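Local coordinates for bifunctional purine biosynthetic protein ADE5,7 (Cryptococcus neoformans var. grubii serotype A, PDB 7LVO) that catalyses, through this N-terminal GAR synthetase part, the ATP-dependent joining of phosphoribosylamine to glycine in purine biosynthesis, while its other half is an AIR synthetase, at residues Tyr392-Met398 with Val420-Gly426; Pro339-Ala343 with Ala378-Val382; Leu354-Leu358 with Ser368-Gly372; Pro256-His261 with Met276-Ala282. All coordinates share one frame; numbering follows the deposited sequence.

Interaction 1 (Tyr392-Met398 with Val420-Gly426); sequences YPKGLPM and VTVTDGG
The hydroxyl of Thr423 faces the backbone of the 392-398 loop at Gly395 and Leu396: Leu396 N donates to OG1 at 3.0 Å, and Gly395 N adds a weak bond to it. The threonine rotamer, chi1 61°, points OG1 at these two N-H groups. A water bridges OG1 to Pro393 O. Gly395 N also reaches Thr423 O at 2.9 Å, coming from well above the carbonyl plane. Two backbone bonds flank a single bridge between Pro397 and Val422: Thr423 N to Leu396 O, 2.9 Å, and Met398 N to Thr421 O, 2.8 Å. Here the packing is close, with Met398 running along the strand so that its SD is 3.6 Å from Val422 C. At the other end Gly426 CA lies over one face of the Tyr392 ring, a CH-pi contact 3.7 Å from the centroid. The outer side is looser: Lys394 NZ stays 4.4 Å from Asp424 OD1, too far for a salt bridge, and Pro397 only grazes Val420. Strand 421-423 pairs with strand 414-416 in a two-stranded antiparallel sheet of the C domain, while Met398 and Thr423 both pack against Val428 of strand 427-435 and Phe454.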
loop_
_atom_site.group_PDB
_atom_site.type_symbol
_atom_site.label_atom_id
_atom_site.label_comp_id
_atom_site.label_asym_id
_atom_site.label_seq_id
_atom_site.Cartn_x
_atom_site.Cartn_y
_atom_site.Cartn_z
ATOM N N TYR A 392 -21.545 5.427 3.236
ATOM C CA TYR A 392 -22.057 4.173 2.707
ATOM C C TYR A 392 -22.655 3.345 3.832
ATOM O O TYR A 392 -22.228 3.464 4.989
ATOM C CB TYR A 392 -20.943 3.368 2.018
ATOM C CG TYR A 392 -19.783 3.034 2.935
ATOM C CD1 TYR A 392 -19.804 1.891 3.726
ATOM C CD2 TYR A 392 -18.670 3.867 3.016
ATOM C CE1 TYR A 392 -18.755 1.585 4.570
ATOM C CE2 TYR A 392 -17.615 3.568 3.856
ATOM C CZ TYR A 392 -17.661 2.426 4.630
ATOM O OH TYR A 392 -16.613 2.119 5.469
ATOM N N PRO A 393 -23.640 2.501 3.528
ATOM C CA PRO A 393 -24.160 1.571 4.534
ATOM C C PRO A 393 -23.347 0.289 4.607
ATOM O O PRO A 393 -22.707 -0.132 3.642
ATOM C CB PRO A 393 -25.586 1.292 4.037
ATOM C CG PRO A 393 -25.456 1.367 2.548
ATOM C CD PRO A 393 -24.392 2.418 2.260
ATOM N N LYS A 394 -23.386 -0.330 5.786
ATOM C CA LYS A 394 -22.667 -1.564 6.048
ATOM C C LYS A 394 -23.639 -2.663 6.452
ATOM O O LYS A 394 -24.731 -2.399 6.959
ATOM C CB LYS A 394 -21.623 -1.383 7.159
ATOM C CG LYS A 394 -20.573 -0.328 6.869
ATOM C CD LYS A 394 -19.441 -0.375 7.884
ATOM C CE LYS A 394 -19.935 -0.104 9.296
ATOM N NZ LYS A 394 -18.816 -0.109 10.280
ATOM N N GLY A 395 -23.221 -3.906 6.220
ATOM C CA GLY A 395 -23.963 -5.060 6.675
ATOM C C GLY A 395 -24.813 -5.756 5.640
ATOM O O GLY A 395 -25.540 -6.690 5.996
ATOM N N LEU A 396 -24.738 -5.351 4.376
ATOM C CA LEU A 396 -25.570 -5.974 3.358
ATOM C C LEU A 396 -25.107 -7.408 3.107
ATOM O O LEU A 396 -23.902 -7.661 3.012
ATOM C CB LEU A 396 -25.515 -5.172 2.057
ATOM C CG LEU A 396 -26.245 -3.824 2.012
ATOM C CD1 LEU A 396 -27.725 -3.987 2.384
ATOM C CD2 LEU A 396 -25.580 -2.799 2.901
ATOM N N PRO A 397 -26.034 -8.363 2.989
ATOM C CA PRO A 397 -25.625 -9.745 2.707
ATOM C C PRO A 397 -25.064 -9.871 1.300
ATOM O O PRO A 397 -25.531 -9.219 0.362
ATOM C CB PRO A 397 -26.921 -10.554 2.861
ATOM C CG PRO A 397 -27.897 -9.639 3.522
ATOM C CD PRO A 397 -27.498 -8.244 3.154
ATOM N N MET A 398 -24.068 -10.740 1.154
ATOM C CA MET A 398 -23.337 -10.888 -0.094
ATOM C C MET A 398 -23.587 -12.260 -0.697
ATOM O O MET A 398 -23.580 -13.269 0.010
ATOM C CB MET A 398 -21.834 -10.680 0.131
ATOM C CG MET A 398 -21.478 -9.297 0.639
ATOM S SD MET A 398 -19.766 -9.148 1.144
ATOM C CE MET A 398 -18.925 -9.588 -0.372
ATOM N N VAL A 420 -22.968 -16.125 7.056
ATOM C CA VAL A 420 -23.247 -15.275 5.904
ATOM C C VAL A 420 -22.237 -14.135 5.859
ATOM O O VAL A 420 -21.940 -13.507 6.883
ATOM C CB VAL A 420 -24.688 -14.732 5.940
ATOM C CG1 VAL A 420 -24.876 -13.799 7.127
ATOM C CG2 VAL A 420 -25.020 -14.025 4.639
ATOM N N THR A 421 -21.703 -13.862 4.673
ATOM C CA THR A 421 -20.747 -12.781 4.488
ATOM C C THR A 421 -21.487 -11.495 4.146
ATOM O O THR A 421 -22.323 -11.475 3.237
ATOM C CB THR A 421 -19.744 -13.127 3.385
ATOM O OG1 THR A 421 -19.140 -14.391 3.674
ATOM C CG2 THR A 421 -18.665 -12.059 3.290
ATOM N N VAL A 422 -21.165 -10.422 4.865
ATOM C CA VAL A 422 -21.819 -9.135 4.675
ATOM C C VAL A 422 -20.758 -8.066 4.471
ATOM O O VAL A 422 -19.621 -8.198 4.932
ATOM C CB VAL A 422 -22.731 -8.764 5.865
ATOM C CG1 VAL A 422 -23.761 -9.863 6.110
ATOM C CG2 VAL A 422 -21.896 -8.514 7.115
ATOM N N THR A 423 -21.136 -7.004 3.768
ATOM C CA THR A 423 -20.237 -5.879 3.584
ATOM C C THR A 423 -19.882 -5.277 4.937
ATOM O O THR A 423 -20.683 -5.298 5.881
ATOM C CB THR A 423 -20.876 -4.816 2.686
ATOM O OG1 THR A 423 -22.075 -4.326 3.301
ATOM C CG2 THR A 423 -21.219 -5.407 1.325
ATOM N N ASP A 424 -18.656 -4.738 5.024
ATOM C CA ASP A 424 -18.188 -4.147 6.274
ATOM C C ASP A 424 -17.217 -2.992 6.032
ATOM O O ASP A 424 -16.420 -2.674 6.923
ATOM C CB ASP A 424 -17.524 -5.228 7.147
ATOM C CG ASP A 424 -17.339 -4.791 8.584
ATOM O OD1 ASP A 424 -18.339 -4.389 9.219
ATOM O OD2 ASP A 424 -16.196 -4.860 9.082
ATOM N N GLY A 425 -17.259 -2.362 4.864
ATOM C CA GLY A 425 -16.382 -1.242 4.583
ATOM C C GLY A 425 -16.714 -0.651 3.232
ATOM O O GLY A 425 -17.598 -1.131 2.518
ATOM N N GLY A 426 -15.986 0.409 2.892
ATOM C CA GLY A 426 -16.171 1.073 1.617
ATOM C C GLY A 426 -15.793 0.194 0.443
ATOM O O GLY A 426 -16.637 -0.126 -0.405
HETATM O O HOH W 1 -22.137 -2.063 1.693
#

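Interaction 2 (Pro339-Ala343 with Ala378-Val382)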
loop_
_atom_site.group_PDB
_atom_site.type_symbol
_atom_site.label_atom_id
_atom_site.label_comp_id
_atom_site.label_asym_id
_atom_site.label_seq_id
_atom_site.Cartn_x
_atom_site.Cartn_y
_atom_site.Cartn_z
ATOM N N PRO A 339 -5.115 -1.579 -4.005
ATOM C CA PRO A 339 -5.158 -2.999 -4.368
ATOM C C PRO A 339 -4.010 -3.499 -5.249
ATOM O O PRO A 339 -4.186 -4.496 -5.938
ATOM C CB PRO A 339 -6.482 -3.101 -5.135
ATOM C CG PRO A 339 -6.530 -1.780 -5.878
ATOM C CD PRO A 339 -5.878 -0.752 -4.962
ATOM N N GLU A 340 -2.852 -2.838 -5.206
ATOM C CA GLU A 340 -1.725 -3.296 -6.020
ATOM C C GLU A 340 -1.291 -4.701 -5.615
ATOM O O GLU A 340 -0.898 -5.510 -6.464
ATOM C CB GLU A 340 -0.547 -2.325 -5.892
ATOM C CG GLU A 340 -0.721 -1.009 -6.613
ATOM C CD GLU A 340 -1.260 0.082 -5.721
ATOM O OE1 GLU A 340 -1.710 -0.234 -4.600
ATOM O OE2 GLU A 340 -1.232 1.253 -6.137
ATOM N N THR A 341 -1.342 -5.006 -4.317
ATOM C CA THR A 341 -0.886 -6.309 -3.844
ATOM C C THR A 341 -1.751 -7.431 -4.390
ATOM O O THR A 341 -1.234 -8.484 -4.792
ATOM C CB THR A 341 -0.880 -6.336 -2.316
ATOM O OG1 THR A 341 0.022 -5.340 -1.825
ATOM C CG2 THR A 341 -0.455 -7.703 -1.791
ATOM N N GLN A 342 -3.073 -7.227 -4.422
ATOM C CA GLN A 342 -3.963 -8.286 -4.898
ATOM C C GLN A 342 -3.615 -8.727 -6.312
ATOM O O GLN A 342 -3.768 -9.906 -6.653
ATOM C CB GLN A 342 -5.417 -7.818 -4.847
ATOM C CG GLN A 342 -5.958 -7.602 -3.427
ATOM C CD GLN A 342 -5.750 -6.186 -2.918
ATOM O OE1 GLN A 342 -4.624 -5.675 -2.880
ATOM N NE2 GLN A 342 -6.842 -5.540 -2.524
ATOM N N ALA A 343 -3.142 -7.803 -7.148
ATOM C CA ALA A 343 -2.749 -8.179 -8.503
ATOM C C ALA A 343 -1.331 -8.735 -8.547
ATOM O O ALA A 343 -1.080 -9.728 -9.233
ATOM C CB ALA A 343 -2.874 -6.976 -9.438
ATOM N N ALA A 378 -1.535 -9.148 -14.593
ATOM C CA ALA A 378 -2.475 -9.375 -13.502
ATOM C C ALA A 378 -3.294 -8.111 -13.294
ATOM O O ALA A 378 -2.796 -6.992 -13.469
ATOM C CB ALA A 378 -1.746 -9.758 -12.200
ATOM N N VAL A 379 -4.555 -8.297 -12.905
ATOM C CA VAL A 379 -5.493 -7.197 -12.739
ATOM C C VAL A 379 -6.316 -7.430 -11.480
ATOM O O VAL A 379 -6.637 -8.566 -11.130
ATOM C CB VAL A 379 -6.431 -7.052 -13.959
ATOM C CG1 VAL A 379 -7.376 -5.874 -13.765
ATOM C CG2 VAL A 379 -5.628 -6.906 -15.244
ATOM N N SER A 380 -6.660 -6.336 -10.800
ATOM C CA SER A 380 -7.540 -6.367 -9.641
ATOM C C SER A 380 -8.613 -5.309 -9.827
ATOM O O SER A 380 -8.297 -4.155 -10.128
ATOM C CB SER A 380 -6.772 -6.118 -8.338
ATOM O OG SER A 380 -6.152 -4.842 -8.330
ATOM N N VAL A 381 -9.873 -5.695 -9.645
ATOM C CA VAL A 381 -11.011 -4.797 -9.828
ATOM C C VAL A 381 -11.805 -4.772 -8.529
ATOM O O VAL A 381 -12.268 -5.816 -8.056
ATOM C CB VAL A 381 -11.899 -5.231 -11.000
ATOM C CG1 VAL A 381 -13.109 -4.301 -11.106
ATOM C CG2 VAL A 381 -11.110 -5.229 -12.304
ATOM N N VAL A 382 -11.972 -3.580 -7.964
ATOM C CA VAL A 382 -12.560 -3.409 -6.644
ATOM C C VAL A 382 -14.069 -3.252 -6.769
ATOM O O VAL A 382 -14.570 -2.528 -7.638
ATOM C CB VAL A 382 -11.936 -2.196 -5.921
ATOM C CG1 VAL A 382 -12.699 -1.892 -4.635
ATOM C CG2 VAL A 382 -10.461 -2.446 -5.621
#
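Ser380 OG, which donates to Pro339 O at 3.1 Å, is also joined by a weak bond to Ala278 N. The contact packs the start of a short helix, 340-344, on a face of the five-stranded antiparallel sheet, joining a helix of the ATP-grasp region to strand 377-384, the middle strand of the sheet, in the C-domain region. The hydroxyl approaches Pro339 O from above the carbonyl plane, 46° out of it. A chi1 of 61° swings OG out from the strand to the residue that leads into the helix. Pro339, which follows a cis peptide bond, lays CB and CG beside this hydroxyl and carries CG on to Val382 CG2 at 4.0 Å, the two side chains crossing at about a right angle. One turn along, Gln342 touches Ser380 through CB alone, because its chain bends at chi2 and sends NE2 to Asp338. Strand residues Ala378, Ser380 and Val382 face the helix segment, whereas Val379 and Val381 point to the other side, where Val379 meets helix 438-449. All the touching residues are buried. Further along the helix, Ala343 CB and Ala378 CB are 4.1 Å apart, with Ala378 CB also lying 3.0 Å from Ala343 O.

Interaction 3 (Leu354-Leu358 with Ser368-Gly372); sequences LAEVL and SIKLG
Val357 takes both branches of its side chain to the extended loop 368-372, and nearly everything that passes between the two segments is apolar. CG1, anti to the backbone N (chi1 172°), meets Leu371 CD1 at 3.6 Å. CG2 touches the same leucine at CG and CD1, so the end of Leu371 lies against both methyls of the valine, the two side chains crossing at about a right angle. Ile369 reaches the helix by a different route. Its CD1 rests on the helix backbone, 3.6 Å from Val357 CA and 4.0 Å from Glu356 O, and comes to the valine methyl CG2 at 4.1 Å. The ethyl arm of Ile369 gets there because a chi1 of 60° turns CG1 to the helix, from where the chain runs out straight. Polar groups play a small part. Glu356 brings OE2 to 4.2 Å from Ile369 CG2, but its charge is engaged by a salt bridge to Arg365, which lies outside both segments, just beyond the end of helix 354-362. Lys370 meets Val357 CG2 through its carbonyl O alone, and its amine leads away from the helix. Phe246 of strand 240-248 touches both Val357 and Leu371, extending the apolar patch to that strand. The loop that leads from this helix back to strand 377-384 is therefore held to the helix here by van der Waals packing alone, with the carboxylate of Glu356 at the partly exposed margin.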
loop_
_atom_site.group_PDB
_atom_site.type_symbol
_atom_site.label_atom_id
_atom_site.label_comp_id
_atom_site.label_asym_id
_atom_site.label_seq_id
_atom_site.Cartn_x
_atom_site.Cartn_y
_atom_site.Cartn_z
ATOM N N LEU A 354 6.688 -16.765 -0.792
ATOM C CA LEU A 354 6.583 -15.418 -0.242
ATOM C C LEU A 354 7.081 -15.376 1.197
ATOM O O LEU A 354 7.696 -14.390 1.616
ATOM C CB LEU A 354 5.148 -14.918 -0.320
ATOM C CG LEU A 354 4.932 -13.495 0.187
ATOM C CD1 LEU A 354 5.876 -12.506 -0.478
ATOM C CD2 LEU A 354 3.471 -13.069 -0.028
ATOM N N ALA A 355 6.816 -16.432 1.971
ATOM C CA ALA A 355 7.303 -16.474 3.348
ATOM C C ALA A 355 8.828 -16.385 3.386
ATOM O O ALA A 355 9.406 -15.621 4.169
ATOM C CB ALA A 355 6.812 -17.748 4.034
ATOM N N GLU A 356 9.496 -17.154 2.528
ATOM C CA GLU A 356 10.951 -17.108 2.477
ATOM C C GLU A 356 11.437 -15.716 2.097
ATOM O O GLU A 356 12.449 -15.238 2.623
ATOM C CB GLU A 356 11.474 -18.150 1.484
ATOM C CG GLU A 356 12.987 -18.281 1.472
ATOM C CD GLU A 356 13.532 -18.745 2.805
ATOM O OE1 GLU A 356 13.116 -19.826 3.278
ATOM O OE2 GLU A 356 14.361 -18.016 3.387
ATOM N N VAL A 357 10.717 -15.045 1.192
ATOM C CA VAL A 357 11.106 -13.701 0.782
ATOM C C VAL A 357 11.014 -12.737 1.963
ATOM O O VAL A 357 11.917 -11.930 2.202
ATOM C CB VAL A 357 10.233 -13.234 -0.397
ATOM C CG1 VAL A 357 10.486 -11.761 -0.697
ATOM C CG2 VAL A 357 10.496 -14.097 -1.619
ATOM N N LEU A 358 9.925 -12.816 2.728
ATOM C CA LEU A 358 9.739 -11.884 3.835
ATOM C C LEU A 358 10.781 -12.104 4.926
ATOM O O LEU A 358 11.268 -11.144 5.526
ATOM C CB LEU A 358 8.324 -12.024 4.399
ATOM C CG LEU A 358 7.171 -11.757 3.433
ATOM C CD1 LEU A 358 5.841 -11.996 4.147
ATOM C CD2 LEU A 358 7.233 -10.330 2.897
ATOM N N SER A 368 20.134 -13.701 -1.530
ATOM C CA SER A 368 20.504 -15.114 -1.534
ATOM C C SER A 368 19.283 -16.025 -1.521
ATOM O O SER A 368 19.319 -17.110 -0.938
ATOM C CB SER A 368 21.418 -15.440 -0.350
ATOM O OG SER A 368 22.617 -14.702 -0.415
ATOM N N ILE A 369 18.191 -15.600 -2.159
ATOM C CA ILE A 369 16.959 -16.378 -2.205
ATOM C C ILE A 369 16.358 -16.285 -3.601
ATOM O O ILE A 369 16.645 -15.363 -4.368
ATOM C CB ILE A 369 15.927 -15.903 -1.161
ATOM C CG1 ILE A 369 15.571 -14.438 -1.407
ATOM C CG2 ILE A 369 16.465 -16.113 0.250
ATOM C CD1 ILE A 369 14.433 -13.938 -0.554
ATOM N N LYS A 370 15.513 -17.261 -3.921
ATOM C CA LYS A 370 14.813 -17.266 -5.195
ATOM C C LYS A 370 13.609 -16.337 -5.141
ATOM O O LYS A 370 12.861 -16.319 -4.160
ATOM C CB LYS A 370 14.368 -18.682 -5.559
ATOM C CG LYS A 370 15.515 -19.647 -5.801
ATOM C CD LYS A 370 15.013 -20.982 -6.322
ATOM C CE LYS A 370 16.174 -21.935 -6.593
ATOM N NZ LYS A 370 15.693 -23.239 -7.150
ATOM N N LEU A 371 13.430 -15.552 -6.205
ATOM C CA LEU A 371 12.319 -14.603 -6.274
ATOM C C LEU A 371 12.145 -14.226 -7.744
ATOM O O LEU A 371 12.935 -13.440 -8.279
ATOM C CB LEU A 371 12.583 -13.384 -5.407
ATOM C CG LEU A 371 11.391 -12.490 -5.072
ATOM C CD1 LEU A 371 11.805 -11.429 -4.044
ATOM C CD2 LEU A 371 10.815 -11.830 -6.308
ATOM N N GLY A 372 11.119 -14.795 -8.382
ATOM C CA GLY A 372 10.842 -14.521 -9.774
ATOM C C GLY A 372 9.375 -14.189 -9.985
ATOM O O GLY A 372 8.548 -14.316 -9.077
#

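Interaction 4 (Pro256-His261 with Met276-Ala282); sequences PAAQDH and MGAYAPA
Strands 259-263 and 277-280 are antiparallel neighbours at one edge of the five-stranded sheet, with strand 259-263 outermost. Gln259 and Tyr279 form the hydrogen-bonded pair: Gln259 N reaches Tyr279 O at 3.1 Å, and Tyr279 N returns to Gln259 O. The ladder runs on through His261 N to Gly277 O, 2.8 Å, and Met276 N to His261 O. Past the strand ends, Ala282 N bonds to Ala257 O at 2.8 Å, next to the cis peptide before Pro281. On the face carrying Gln259 and Tyr279, the two side chains lie side by side, and Tyr279 OH donates to Gln259 OE1 at 2.7 Å from above the amide plane. A chi1 of 53° leans the tyrosine ring over toward the neighbouring strand, putting CZ of Tyr279 3.4 Å from Gln259 CB. The other end of the amide is used too, NE2 of Gln259 bonding to Glu240 O. The His261 and Tyr279 rings touch with neither over the other's face, His261 NE2 being 3.6 Å from Tyr279 CE1. Asp260 and Ala278, the non-hydrogen-bonded pair, face helix 340-344 instead. Hydrogen-bonded and non-hydrogen-bonded pairs in alternation make this an antiparallel beta ladder, here within the ATP-grasp region.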
loop_
_atom_site.group_PDB
_atom_site.type_symbol
_atom_site.label_atom_id
_atom_site.label_comp_id
_atom_site.label_asym_id
_atom_site.label_seq_id
_atom_site.Cartn_x
_atom_site.Cartn_y
_atom_site.Cartn_z
ATOM N N PRO A 256 7.186 -6.153 -10.591
ATOM C CA PRO A 256 6.723 -5.485 -11.816
ATOM C C PRO A 256 5.939 -4.224 -11.484
ATOM O O PRO A 256 5.089 -4.215 -10.589
ATOM C CB PRO A 256 5.842 -6.544 -12.488
ATOM C CG PRO A 256 6.384 -7.851 -11.988
ATOM C CD PRO A 256 6.828 -7.587 -10.567
ATOM N N ALA A 257 6.235 -3.152 -12.214
ATOM C CA ALA A 257 5.566 -1.881 -11.984
ATOM C C ALA A 257 4.064 -2.030 -12.187
ATOM O O ALA A 257 3.598 -2.792 -13.034
ATOM C CB ALA A 257 6.117 -0.806 -12.923
ATOM N N ALA A 258 3.302 -1.291 -11.391
ATOM C CA ALA A 258 1.850 -1.354 -11.425
ATOM C C ALA A 258 1.272 0.041 -11.602
ATOM O O ALA A 258 1.944 1.048 -11.386
ATOM C CB ALA A 258 1.294 -1.994 -10.144
ATOM N N GLN A 259 0.004 0.084 -12.020
ATOM C CA GLN A 259 -0.761 1.318 -12.098
ATOM C C GLN A 259 -2.086 1.114 -11.373
ATOM O O GLN A 259 -2.722 0.065 -11.514
ATOM C CB GLN A 259 -1.019 1.742 -13.543
ATOM C CG GLN A 259 0.177 2.397 -14.212
ATOM C CD GLN A 259 -0.178 3.019 -15.552
ATOM O OE1 GLN A 259 -0.215 2.337 -16.578
ATOM N NE2 GLN A 259 -0.449 4.320 -15.548
ATOM N N ASP A 260 -2.498 2.121 -10.610
ATOM C CA ASP A 260 -3.719 2.080 -9.821
ATOM C C ASP A 260 -4.697 3.135 -10.317
ATOM O O ASP A 260 -4.310 4.139 -10.920
ATOM C CB ASP A 260 -3.404 2.297 -8.333
ATOM C CG ASP A 260 -4.644 2.289 -7.462
ATOM O OD1 ASP A 260 -5.496 1.388 -7.638
ATOM O OD2 ASP A 260 -4.767 3.179 -6.596
ATOM N N HIS A 261 -5.982 2.884 -10.066
ATOM C CA HIS A 261 -7.062 3.803 -10.425
ATOM C C HIS A 261 -7.586 4.440 -9.138
ATOM O O HIS A 261 -8.402 3.846 -8.429
ATOM C CB HIS A 261 -8.176 3.075 -11.171
ATOM C CG HIS A 261 -7.781 2.591 -12.526
ATOM N ND1 HIS A 261 -8.029 3.310 -13.674
ATOM C CD2 HIS A 261 -7.153 1.460 -12.920
ATOM C CE1 HIS A 261 -7.575 2.641 -14.717
ATOM N NE2 HIS A 261 -7.036 1.516 -14.287
ATOM N N MET A 276 -9.383 1.808 -6.774
ATOM C CA MET A 276 -10.488 1.024 -7.314
ATOM C C MET A 276 -10.027 -0.102 -8.230
ATOM O O MET A 276 -10.861 -0.851 -8.737
ATOM C CB MET A 276 -11.460 1.931 -8.075
ATOM C CG MET A 276 -12.251 2.892 -7.188
ATOM S SD MET A 276 -13.268 2.041 -5.968
ATOM C CE MET A 276 -14.336 1.053 -7.018
ATOM N N GLY A 277 -8.726 -0.243 -8.452
ATOM C CA GLY A 277 -8.225 -1.311 -9.292
ATOM C C GLY A 277 -6.808 -1.067 -9.765
ATOM O O GLY A 277 -6.376 0.081 -9.874
ATOM N N ALA A 278 -6.074 -2.140 -10.050
ATOM C CA ALA A 278 -4.684 -2.019 -10.469
ATOM C C ALA A 278 -4.343 -3.138 -11.444
ATOM O O ALA A 278 -5.064 -4.132 -11.571
ATOM C CB ALA A 278 -3.735 -2.054 -9.263
ATOM N N TYR A 279 -3.230 -2.957 -12.142
ATOM C CA TYR A 279 -2.758 -3.937 -13.107
ATOM C C TYR A 279 -1.239 -3.853 -13.174
ATOM O O TYR A 279 -0.639 -2.820 -12.854
ATOM C CB TYR A 279 -3.377 -3.719 -14.495
ATOM C CG TYR A 279 -3.209 -2.315 -15.035
ATOM C CD1 TYR A 279 -4.089 -1.306 -14.682
ATOM C CD2 TYR A 279 -2.161 -2.000 -15.891
ATOM C CE1 TYR A 279 -3.943 -0.021 -15.168
ATOM C CE2 TYR A 279 -2.002 -0.714 -16.381
ATOM C CZ TYR A 279 -2.899 0.268 -16.016
ATOM O OH TYR A 279 -2.752 1.552 -16.493
ATOM N N ALA A 280 -0.622 -4.960 -13.594
ATOM C CA ALA A 280 0.831 -5.045 -13.683
ATOM C C ALA A 280 1.187 -6.226 -14.564
ATOM O O ALA A 280 0.434 -7.205 -14.607
ATOM C CB ALA A 280 1.463 -5.207 -12.287
ATOM N N PRO A 281 2.319 -6.168 -15.289
ATOM C CA PRO A 281 3.213 -5.007 -15.394
ATOM C C PRO A 281 2.580 -3.871 -16.193
ATOM O O PRO A 281 1.956 -4.119 -17.206
ATOM C CB PRO A 281 4.447 -5.560 -16.129
ATOM C CG PRO A 281 4.344 -7.041 -16.021
ATOM C CD PRO A 281 2.876 -7.354 -15.962
ATOM N N ALA A 282 2.735 -2.649 -15.720
ATOM C CA ALA A 282 2.209 -1.486 -16.422
ATOM C C ALA A 282 3.020 -1.258 -17.690
ATOM O O ALA A 282 4.209 -0.926 -17.592
ATOM C CB ALA A 282 2.270 -0.254 -15.516
#

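Along the chain, interaction 4 closes first, interaction 2 then opens, interaction 3 is nested inside the loop that interaction 2 closes, and interaction 1 comes last. Interactions 2 and 4 have centres about 7 Å apart and share the five-stranded antiparallel sheet, in which strands 277-280 and 377-384 are neighbours, so the ATP-grasp and C-domain regions are built into one sheet. Interaction 3 lies about 21 Å from interaction 2, centre to centre, on the helix and loop that lead from helix 340-344 to strand 377-384. Interaction 1, about 20 Å from interaction 2 and 36 Å from interaction 3 between centres, belongs to the C domain, away from the predicted ATP and magnesium sites.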